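Local coordinates for protein alpha,alpha-trehalose-phosphate synthase (UDP-forming) (Burkholderia multivorans, PDB 5UOF) that belongs to glycosyltransferase family 20, whose members have the two-domain GT-B architecture, and carries a bound sodium ion, at residues F359-G365 and E380-D386; I242-V247 and M356-R360; R265-V271 and R300-I306. All coordinates share one frame; numbering follows the deposited sequence.

Contact 1 (F359-G365 and E380-D386); sequences FRMSQVG and EYVASQD. With NA (sodium ion), chain C; EDO (1,2-ethanediol), chain E.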
loop_
_atom_site.group_PDB
_atom_site.type_symbol
_atom_site.label_atom_id
_atom_site.label_comp_id
_atom_site.label_asym_id
_atom_site.label_seq_id
_atom_site.Cartn_x
_atom_site.Cartn_y
_atom_site.Cartn_z
ATOM N N PHE A 359 -31.497 10.679 1.830
ATOM C CA PHE A 359 -30.473 11.269 2.686
ATOM C C PHE A 359 -31.090 12.274 3.646
ATOM O O PHE A 359 -30.752 12.304 4.836
ATOM C CB PHE A 359 -29.402 11.973 1.846
ATOM C CG PHE A 359 -28.541 11.054 1.020
ATOM C CD1 PHE A 359 -28.412 9.713 1.331
ATOM C CD2 PHE A 359 -27.854 11.558 -0.081
ATOM C CE1 PHE A 359 -27.599 8.884 0.562
ATOM C CE2 PHE A 359 -27.045 10.744 -0.846
ATOM C CZ PHE A 359 -26.922 9.404 -0.534
ATOM N N ARG A 360 -31.984 13.118 3.148
ATOM C CA ARG A 360 -32.540 14.146 4.019
ATOM C C ARG A 360 -33.334 13.523 5.164
ATOM O O ARG A 360 -33.275 14.005 6.298
ATOM C CB ARG A 360 -33.413 15.113 3.221
ATOM C CG ARG A 360 -33.867 16.349 4.038
ATOM C CD ARG A 360 -34.504 17.360 3.086
ATOM N NE ARG A 360 -34.863 18.662 3.674
ATOM C CZ ARG A 360 -34.118 19.767 3.582
ATOM N NH1 ARG A 360 -32.944 19.746 2.962
ATOM N NH2 ARG A 360 -34.559 20.913 4.095
ATOM N N MET A 361 -34.073 12.443 4.887
ATOM C CA MET A 361 -34.880 11.751 5.895
ATOM C C MET A 361 -34.010 11.113 6.963
ATOM O O MET A 361 -34.409 11.007 8.128
ATOM C CB MET A 361 -35.728 10.664 5.223
ATOM C CG MET A 361 -36.569 9.821 6.168
ATOM S SD MET A 361 -37.408 8.425 5.376
ATOM C CE MET A 361 -37.463 8.997 3.687
ATOM N N SER A 362 -32.828 10.657 6.569
ATOM C CA SER A 362 -31.996 9.857 7.455
ATOM C C SER A 362 -31.347 10.703 8.550
ATOM O O SER A 362 -31.253 11.927 8.471
ATOM C CB SER A 362 -30.914 9.156 6.652
ATOM O OG SER A 362 -29.926 10.098 6.291
ATOM N N GLN A 363 -30.873 10.015 9.587
ATOM C CA GLN A 363 -30.151 10.654 10.675
ATOM C C GLN A 363 -28.640 10.489 10.582
ATOM O O GLN A 363 -27.911 11.265 11.211
ATOM C CB GLN A 363 -30.627 10.085 12.014
ATOM C CG GLN A 363 -32.006 10.592 12.439
ATOM C CD GLN A 363 -33.150 9.960 11.668
ATOM O OE1 GLN A 363 -33.089 8.799 11.249
ATOM N NE2 GLN A 363 -34.210 10.731 11.475
ATOM N N VAL A 364 -28.159 9.485 9.848
ATOM C CA VAL A 364 -26.729 9.198 9.732
ATOM C C VAL A 364 -26.448 8.869 8.274
ATOM O O VAL A 364 -27.188 8.107 7.649
ATOM C CB VAL A 364 -26.280 8.034 10.636
ATOM C CG1 VAL A 364 -24.752 7.830 10.534
ATOM C CG2 VAL A 364 -26.683 8.291 12.088
ATOM N N GLY A 365 -25.379 9.469 7.732
ATOM C CA GLY A 365 -24.817 9.050 6.468
ATOM C C GLY A 365 -23.547 8.276 6.767
ATOM O O GLY A 365 -22.642 8.778 7.433
ATOM N N GLU A 380 -22.899 14.886 -1.107
ATOM C CA GLU A 380 -24.337 14.876 -1.370
ATOM C C GLU A 380 -25.131 14.634 -0.095
ATOM O O GLU A 380 -26.209 15.220 0.093
ATOM C CB GLU A 380 -24.681 13.799 -2.393
ATOM C CG GLU A 380 -24.131 14.088 -3.777
ATOM C CD GLU A 380 -24.050 12.851 -4.658
ATOM O OE1 GLU A 380 -24.484 11.768 -4.224
ATOM O OE2 GLU A 380 -23.558 12.970 -5.798
ATOM N N TYR A 381 -24.620 13.763 0.783
ATOM C CA TYR A 381 -25.311 13.506 2.040
ATOM C C TYR A 381 -25.455 14.791 2.852
ATOM O O TYR A 381 -26.555 15.144 3.295
ATOM C CB TYR A 381 -24.577 12.426 2.853
ATOM C CG TYR A 381 -25.374 12.145 4.096
ATOM C CD1 TYR A 381 -26.471 11.298 4.048
ATOM C CD2 TYR A 381 -25.090 12.807 5.289
ATOM C CE1 TYR A 381 -27.254 11.088 5.168
ATOM C CE2 TYR A 381 -25.858 12.588 6.428
ATOM C CZ TYR A 381 -26.950 11.732 6.352
ATOM O OH TYR A 381 -27.744 11.533 7.458
ATOM N N VAL A 382 -24.350 15.512 3.048
ATOM C CA VAL A 382 -24.401 16.760 3.813
ATOM C C VAL A 382 -25.335 17.753 3.136
ATOM O O VAL A 382 -26.199 18.368 3.776
ATOM C CB VAL A 382 -22.985 17.341 3.971
ATOM C CG1 VAL A 382 -23.025 18.744 4.588
ATOM C CG2 VAL A 382 -22.108 16.404 4.805
ATOM N N ALA A 383 -25.170 17.921 1.819
ATOM C CA ALA A 383 -25.956 18.929 1.109
ATOM C C ALA A 383 -27.454 18.664 1.206
ATOM O O ALA A 383 -28.261 19.600 1.103
ATOM C CB ALA A 383 -25.521 18.984 -0.359
ATOM N N SER A 384 -27.851 17.407 1.394
ATOM C CA SER A 384 -29.264 17.062 1.437
ATOM C C SER A 384 -29.929 17.403 2.770
ATOM O O SER A 384 -31.161 17.402 2.844
ATOM C CB SER A 384 -29.438 15.563 1.149
ATOM O OG SER A 384 -29.028 15.237 -0.170
ATOM N N GLN A 385 -29.164 17.687 3.818
ATOM C CA GLN A 385 -29.754 17.739 5.152
ATOM C C GLN A 385 -30.578 18.997 5.380
ATOM O O GLN A 385 -30.286 20.075 4.851
ATOM C CB GLN A 385 -28.666 17.662 6.224
ATOM C CG GLN A 385 -27.864 16.372 6.120
ATOM C CD GLN A 385 -28.766 15.150 6.165
ATOM O OE1 GLN A 385 -29.557 14.975 7.105
ATOM N NE2 GLN A 385 -28.686 14.316 5.132
ATOM N N ASP A 386 -31.616 18.846 6.210
ATOM C CA ASP A 386 -32.363 19.994 6.692
ATOM C C ASP A 386 -31.534 20.631 7.802
ATOM O O ASP A 386 -31.251 19.961 8.798
ATOM C CB ASP A 386 -33.740 19.555 7.212
ATOM C CG ASP A 386 -34.651 20.734 7.568
ATOM O OD1 ASP A 386 -34.145 21.796 8.005
ATOM O OD2 ASP A 386 -35.890 20.606 7.403
HETATM NA NA NA C . -31.564 14.137 7.926
HETATM C C1 EDO E . -37.804 8.403 9.266
HETATM O O1 EDO E . -38.024 7.053 9.693
HETATM C C2 EDO E . -36.374 8.777 9.627
HETATM O O2 EDO E . -36.153 8.410 10.991
HETATM O O HOH W 1 -36.824 18.792 5.677
HETATM O O HOH W 2 -32.382 16.435 7.922
HETATM O O HOH W 3 -31.718 14.362 10.446
#
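A sodium site joins two helix ends here, inside a GT-B Rossmann-like domain: helix 352-361 runs out into strand 364-367, and helix 376-384 is the helix of the following beta-alpha-beta unit. The ion takes Arg360 O, Ser362 O and, from across the contact, Gln385 OE1 at 2.3 Å; two waters complete the five ligands. The other end of the same amide is equally engaged. Gln385 NE2 donates to Phe359 O at 2.9 Å in a nearly straight bond (164°), arriving above the carbonyl plane, while Ser362 OG reaches that oxygen from the opposite face. With NE2 also bound to Tyr381 O, and Gly391 N reaching OE1, the amide's rotation is fixed. Tyr381, its CG anti to the backbone N (chi1 -177°), reaches from helix 376-384 into the turn between Phe359 and Gly365. Its hydroxyl donates to Ser362 OG, Gly365 CA sits over one ring face, 3.4 Å from the Tyr381 ring centroid, and the ring edge turns toward the face of Phe359 with the planes at 63°. On the partly exposed side Arg360 stretches its chain across Ser384 O, which NH1 binds at 2.9 Å. Asp386 CA and CB lie over one guanidinium face; the salt bridge from Arg360 NH2 to Asp386 OD2 is long and weak at 3.6 Å, Asp386 OD1 being bound by Ala388 N, and a water accepting from Arg360 NE donates to OD2.

Contact 2 (I242-V247 and M356-R360); sequences IAQAAV and MAFFR. With NA (sodium ion), chain C.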
loop_
_atom_site.group_PDB
_atom_site.type_symbol
_atom_site.label_atom_id
_atom_site.label_comp_id
_atom_site.label_asym_id
_atom_site.label_seq_id
_atom_site.Cartn_x
_atom_site.Cartn_y
_atom_site.Cartn_z
ATOM N N ILE A 242 -28.735 20.550 -4.541
ATOM C CA ILE A 242 -29.065 19.250 -3.968
ATOM C C ILE A 242 -30.139 19.392 -2.898
ATOM O O ILE A 242 -31.099 18.612 -2.851
ATOM C CB ILE A 242 -27.787 18.580 -3.430
ATOM C CG1 ILE A 242 -26.911 18.144 -4.614
ATOM C CG2 ILE A 242 -28.126 17.406 -2.522
ATOM C CD1 ILE A 242 -25.501 17.726 -4.243
ATOM N N ALA A 243 -30.002 20.391 -2.022
ATOM C CA ALA A 243 -30.978 20.550 -0.948
ATOM C C ALA A 243 -32.364 20.829 -1.513
ATOM O O ALA A 243 -33.365 20.276 -1.037
ATOM C CB ALA A 243 -30.550 21.671 -0.004
ATOM N N GLN A 244 -32.436 21.681 -2.533
ATOM C CA GLN A 244 -33.718 21.988 -3.161
ATOM C C GLN A 244 -34.326 20.744 -3.794
ATOM O O GLN A 244 -35.536 20.498 -3.675
ATOM C CB GLN A 244 -33.536 23.090 -4.208
ATOM C CG GLN A 244 -34.793 23.416 -4.996
ATOM C CD GLN A 244 -34.544 24.390 -6.149
ATOM O OE1 GLN A 244 -33.557 24.275 -6.875
ATOM N NE2 GLN A 244 -35.443 25.352 -6.314
ATOM N N ALA A 245 -33.493 19.936 -4.467
ATOM C CA ALA A 245 -33.983 18.708 -5.083
ATOM C C ALA A 245 -34.500 17.738 -4.034
ATOM O O ALA A 245 -35.553 17.117 -4.219
ATOM C CB ALA A 245 -32.877 18.050 -5.909
ATOM N N ALA A 246 -33.764 17.587 -2.930
ATOM C CA ALA A 246 -34.198 16.683 -1.872
ATOM C C ALA A 246 -35.583 17.078 -1.371
ATOM O O ALA A 246 -36.476 16.231 -1.253
ATOM C CB ALA A 246 -33.173 16.682 -0.738
ATOM N N VAL A 247 -35.791 18.376 -1.111
ATOM C CA VAL A 247 -37.094 18.847 -0.639
ATOM C C VAL A 247 -38.158 18.625 -1.703
ATOM O O VAL A 247 -39.285 18.214 -1.403
ATOM C CB VAL A 247 -37.007 20.334 -0.243
ATOM C CG1 VAL A 247 -38.418 20.945 -0.051
ATOM C CG2 VAL A 247 -36.159 20.476 1.019
ATOM N N MET A 356 -31.399 11.751 -2.694
ATOM C CA MET A 356 -31.220 12.941 -1.868
ATOM C C MET A 356 -32.335 13.052 -0.833
ATOM O O MET A 356 -32.082 13.386 0.333
ATOM C CB MET A 356 -31.157 14.205 -2.734
ATOM C CG MET A 356 -30.112 14.157 -3.880
ATOM S SD MET A 356 -28.444 13.754 -3.302
ATOM C CE MET A 356 -27.621 13.390 -4.847
ATOM N N ALA A 357 -33.577 12.752 -1.238
ATOM C CA ALA A 357 -34.679 12.742 -0.279
ATOM C C ALA A 357 -34.478 11.671 0.793
ATOM O O ALA A 357 -34.815 11.894 1.964
ATOM C CB ALA A 357 -36.014 12.549 -1.006
ATOM N N PHE A 358 -33.930 10.505 0.421
ATOM C CA PHE A 358 -33.603 9.505 1.438
ATOM C C PHE A 358 -32.534 10.037 2.383
ATOM O O PHE A 358 -32.608 9.828 3.600
ATOM C CB PHE A 358 -33.097 8.201 0.809
ATOM C CG PHE A 358 -34.081 7.498 -0.088
ATOM C CD1 PHE A 358 -35.443 7.713 0.005
ATOM C CD2 PHE A 358 -33.611 6.586 -1.030
ATOM C CE1 PHE A 358 -36.326 7.035 -0.839
ATOM C CE2 PHE A 358 -34.476 5.912 -1.866
ATOM C CZ PHE A 358 -35.835 6.143 -1.782
ATOM N N PHE A 359 -31.497 10.679 1.830
ATOM C CA PHE A 359 -30.473 11.269 2.686
ATOM C C PHE A 359 -31.090 12.274 3.646
ATOM O O PHE A 359 -30.752 12.304 4.836
ATOM C CB PHE A 359 -29.402 11.973 1.846
ATOM C CG PHE A 359 -28.541 11.054 1.020
ATOM C CD1 PHE A 359 -28.412 9.713 1.331
ATOM C CD2 PHE A 359 -27.854 11.558 -0.081
ATOM C CE1 PHE A 359 -27.599 8.884 0.562
ATOM C CE2 PHE A 359 -27.045 10.744 -0.846
ATOM C CZ PHE A 359 -26.922 9.404 -0.534
ATOM N N ARG A 360 -31.984 13.118 3.148
ATOM C CA ARG A 360 -32.540 14.146 4.019
ATOM C C ARG A 360 -33.334 13.523 5.164
ATOM O O ARG A 360 -33.275 14.005 6.298
ATOM C CB ARG A 360 -33.413 15.113 3.221
ATOM C CG ARG A 360 -33.867 16.349 4.038
ATOM C CD ARG A 360 -34.504 17.360 3.086
ATOM N NE ARG A 360 -34.863 18.662 3.674
ATOM C CZ ARG A 360 -34.118 19.767 3.582
ATOM N NH1 ARG A 360 -32.944 19.746 2.962
ATOM N NH2 ARG A 360 -34.559 20.913 4.095
HETATM NA NA NA C . -31.564 14.137 7.926
HETATM O O HOH W 2 -32.382 16.435 7.922
HETATM O O HOH W 3 -31.718 14.362 10.446
#
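Ile242 opens the contact with its CG2 methyl, which meets Met356 SD at 3.7 Å; the thioether is brought there by a chain that bends at chi2 (-54°). One residue on, Ala243 brushes the end of Arg360, its CB 4.3 Å from Arg360 NH1, a nitrogen whose hydrogen bond goes to Ser384 O. A helical turn after Ile242 comes Ala246, where the backbones draw closest, with 4.3 Å between the CA atoms of Ala246 and Ala357. This is a helix-helix crossing in a GT-B fold: the segments of helix 239-248 and helix 352-361 run almost at right angles, at -88°, with their axes 8.3 Å apart, and small alanines at the crossing permit that approach. Ala246 CB rests on Met356 O and lies 3.8 Å from Met356 CB, while the methyl of Ala357 packs against Ala246 O. No hydrogen bond passes between the two segments. At the exposed margin Val247 lays CG2, the branch anti to its carbonyl carbon, over the centre of one guanidinium face of Arg360, 3.4 Å from Arg360 CZ. The flat cation it covers belongs to the residue whose carbonyl oxygen binds the sodium ion.

Contact 3 (R265-V271 and R300-I306); sequences RKLVMSV and RVSLVQI. With EDO (1,2-ethanediol), chain E.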
loop_
_atom_site.group_PDB
_atom_site.type_symbol
_atom_site.label_atom_id
_atom_site.label_comp_id
_atom_site.label_asym_id
_atom_site.label_seq_id
_atom_site.Cartn_x
_atom_site.Cartn_y
_atom_site.Cartn_z
ATOM N N ARG A 265 -38.358 4.435 13.388
ATOM C CA ARG A 265 -36.972 4.089 13.650
ATOM C C ARG A 265 -36.035 5.100 13.002
ATOM O O ARG A 265 -36.360 5.714 11.981
ATOM C CB ARG A 265 -36.664 2.688 13.120
ATOM C CG ARG A 265 -37.482 1.622 13.798
ATOM C CD ARG A 265 -37.162 0.242 13.283
ATOM N NE ARG A 265 -38.076 -0.718 13.889
ATOM C CZ ARG A 265 -39.020 -1.369 13.225
ATOM N NH1 ARG A 265 -39.159 -1.187 11.917
ATOM N NH2 ARG A 265 -39.811 -2.217 13.871
ATOM N N LYS A 266 -34.853 5.257 13.601
ATOM C CA LYS A 266 -33.783 6.023 12.974
ATOM C C LYS A 266 -33.269 5.293 11.740
ATOM O O LYS A 266 -33.384 4.074 11.619
ATOM C CB LYS A 266 -32.631 6.242 13.956
ATOM C CG LYS A 266 -33.022 6.924 15.257
ATOM C CD LYS A 266 -33.103 8.425 15.114
ATOM C CE LYS A 266 -33.314 9.083 16.482
ATOM N NZ LYS A 266 -33.227 10.571 16.420
ATOM N N LEU A 267 -32.697 6.062 10.815
ATOM C CA LEU A 267 -32.278 5.559 9.517
ATOM C C LEU A 267 -30.820 5.921 9.285
ATOM O O LEU A 267 -30.449 7.100 9.364
ATOM C CB LEU A 267 -33.157 6.137 8.401
ATOM C CG LEU A 267 -32.689 5.911 6.958
ATOM C CD1 LEU A 267 -32.677 4.430 6.615
ATOM C CD2 LEU A 267 -33.582 6.678 5.980
ATOM N N VAL A 268 -29.998 4.901 9.019
ATOM C CA VAL A 268 -28.620 5.071 8.558
ATOM C C VAL A 268 -28.606 4.768 7.064
ATOM O O VAL A 268 -29.057 3.695 6.643
ATOM C CB VAL A 268 -27.656 4.144 9.318
ATOM C CG1 VAL A 268 -26.210 4.366 8.862
ATOM C CG2 VAL A 268 -27.783 4.369 10.816
ATOM N N MET A 269 -28.114 5.707 6.256
ATOM C CA MET A 269 -28.071 5.545 4.805
ATOM C C MET A 269 -26.640 5.299 4.361
ATOM O O MET A 269 -25.705 5.917 4.880
ATOM C CB MET A 269 -28.604 6.786 4.071
ATOM C CG MET A 269 -30.113 6.916 4.025
ATOM S SD MET A 269 -30.946 5.629 3.074
ATOM C CE MET A 269 -30.184 5.854 1.479
ATOM N N SER A 270 -26.490 4.421 3.372
ATOM C CA SER A 270 -25.197 4.055 2.806
ATOM C C SER A 270 -25.445 3.722 1.339
ATOM O O SER A 270 -26.384 2.985 1.023
ATOM C CB SER A 270 -24.599 2.865 3.576
ATOM O OG SER A 270 -23.309 2.500 3.116
ATOM N N VAL A 271 -24.642 4.295 0.436
ATOM C CA VAL A 271 -24.847 4.126 -1.003
ATOM C C VAL A 271 -23.476 3.923 -1.633
ATOM O O VAL A 271 -22.625 4.817 -1.559
ATOM C CB VAL A 271 -25.553 5.331 -1.656
ATOM C CG1 VAL A 271 -25.762 5.078 -3.127
ATOM C CG2 VAL A 271 -26.905 5.619 -0.991
ATOM N N ARG A 300 -34.687 -0.019 16.890
ATOM C CA ARG A 300 -34.854 1.423 16.907
ATOM C C ARG A 300 -34.061 2.123 15.816
ATOM O O ARG A 300 -34.114 3.353 15.726
ATOM C CB ARG A 300 -34.459 1.989 18.275
ATOM C CG ARG A 300 -35.320 1.437 19.414
ATOM C CD ARG A 300 -35.118 2.231 20.692
ATOM N NE ARG A 300 -35.848 3.497 20.673
ATOM C CZ ARG A 300 -36.985 3.713 21.329
ATOM N NH1 ARG A 300 -37.582 4.896 21.253
ATOM N NH2 ARG A 300 -37.523 2.749 22.067
ATOM N N VAL A 301 -33.312 1.379 15.006
ATOM C CA VAL A 301 -32.541 1.939 13.901
ATOM C C VAL A 301 -32.432 0.861 12.836
ATOM O O VAL A 301 -32.424 -0.335 13.140
ATOM C CB VAL A 301 -31.144 2.426 14.369
ATOM C CG1 VAL A 301 -30.355 1.279 14.990
ATOM C CG2 VAL A 301 -30.354 3.046 13.223
ATOM N N SER A 302 -32.364 1.285 11.580
ATOM C CA SER A 302 -32.126 0.379 10.468
ATOM C C SER A 302 -31.067 0.961 9.550
ATOM O O SER A 302 -30.985 2.174 9.354
ATOM C CB SER A 302 -33.394 0.127 9.641
ATOM O OG SER A 302 -34.353 -0.594 10.393
ATOM N N LEU A 303 -30.276 0.074 8.972
ATOM C CA LEU A 303 -29.296 0.451 7.967
ATOM C C LEU A 303 -29.867 0.119 6.595
ATOM O O LEU A 303 -30.288 -1.012 6.357
ATOM C CB LEU A 303 -27.971 -0.288 8.198
ATOM C CG LEU A 303 -26.957 -0.237 7.045
ATOM C CD1 LEU A 303 -26.496 1.194 6.794
ATOM C CD2 LEU A 303 -25.756 -1.146 7.386
ATOM N N VAL A 304 -29.915 1.114 5.709
ATOM C CA VAL A 304 -30.272 0.903 4.313
ATOM C C VAL A 304 -28.992 1.039 3.502
ATOM O O VAL A 304 -28.392 2.118 3.463
ATOM C CB VAL A 304 -31.344 1.900 3.844
ATOM C CG1 VAL A 304 -31.523 1.823 2.324
ATOM C CG2 VAL A 304 -32.664 1.596 4.510
ATOM N N GLN A 305 -28.563 -0.056 2.881
ATOM C CA GLN A 305 -27.417 -0.068 1.973
ATOM C C GLN A 305 -27.940 -0.213 0.553
ATOM O O GLN A 305 -28.535 -1.240 0.207
ATOM C CB GLN A 305 -26.451 -1.206 2.301
ATOM C CG GLN A 305 -25.312 -1.341 1.279
ATOM C CD GLN A 305 -24.302 -0.228 1.402
ATOM O OE1 GLN A 305 -23.710 -0.044 2.464
ATOM N NE2 GLN A 305 -24.100 0.530 0.320
ATOM N N ILE A 306 -27.724 0.814 -0.263
ATOM C CA ILE A 306 -28.083 0.787 -1.670
ATOM C C ILE A 306 -26.803 0.565 -2.454
ATOM O O ILE A 306 -25.778 1.195 -2.173
ATOM C CB ILE A 306 -28.787 2.087 -2.091
ATOM C CG1 ILE A 306 -30.143 2.181 -1.383
ATOM C CG2 ILE A 306 -28.957 2.154 -3.621
ATOM C CD1 ILE A 306 -30.762 3.563 -1.431
HETATM C C1 EDO E . -37.804 8.403 9.266
HETATM O O1 EDO E . -38.024 7.053 9.693
HETATM C C2 EDO E . -36.374 8.777 9.627
HETATM O O2 EDO E . -36.153 8.410 10.991
#
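Two neighbouring parallel strands of the six-stranded Rossmann-like sheet meet here, joined through helix 280-293 as a beta-alpha-beta unit of the GT-B fold. Strand 266-271 and strand 301-306 pair in unbroken register, Lys266 beside Val301 through Val271 beside Ile306. Six backbone hydrogen bonds alternate between them; Val268 N to Ser302 O, at 2.9 Å and 179°, is essentially straight. Val268 also returns a bond through its carbonyl to Val304 N, so both its backbone polar groups are satisfied by this one neighbour. Side chains interlock across the register on the two faces. On the face carrying Leu267, Met269 and Val271, Leu267 CD1 presses on Val304 CG2 at 3.5 Å. Met269 lies alongside Val304 with SD 3.8 Å from Val304 CB, and its bends at chi2 and chi3 carry CE to Ile306 CD1. Phe358 and Phe359 of helix 352-361 cover this face. On the other, Val268 spreads its branches: CG2 meets Val301 CG2, whereas CG1 meets Leu303 CD1 at 3.8 Å. Farther along, Ser270 OG is hydrogen-bonded to Gln305 OE1 at 2.7 Å, tilted from the amide carbonyl plane, and also to Tyr366 O of the next strand. Gln305 folds back at chi2 (73°) to bring its amide there. Its NE2, donating to Ile306 O and bonded to Asp272 OD1, probably sets which way the amide is turned, so that after an aliphatic run the strands end in a small buried polar cluster.

In the fold
All three contacts lie on the same side of the chain's centre, around helix 352-361 and the six-stranded sheet. Contacts 1 and 2 both use that helix and share Phe359 and Arg360, their centres about 7 Å apart; contact 3 reaches contact 1 through neighbouring strands 266-271 and 364-367, where Val364 O meets Met269 N. Contacts 1 and 3 are buried, contact 2 only partly. Chemistry follows position: the paired strands rely on backbone bonds, aliphatic interlocking and one buried side-chain hydrogen bond; the crossed helices on methyl and thioether packing and a methyl laid over a guanidinium, without hydrogen bonds; the helix ends on metal coordination, side-chain bonds and aromatic packing. Phe359 also packs on Val271, tying helix layer to sheet.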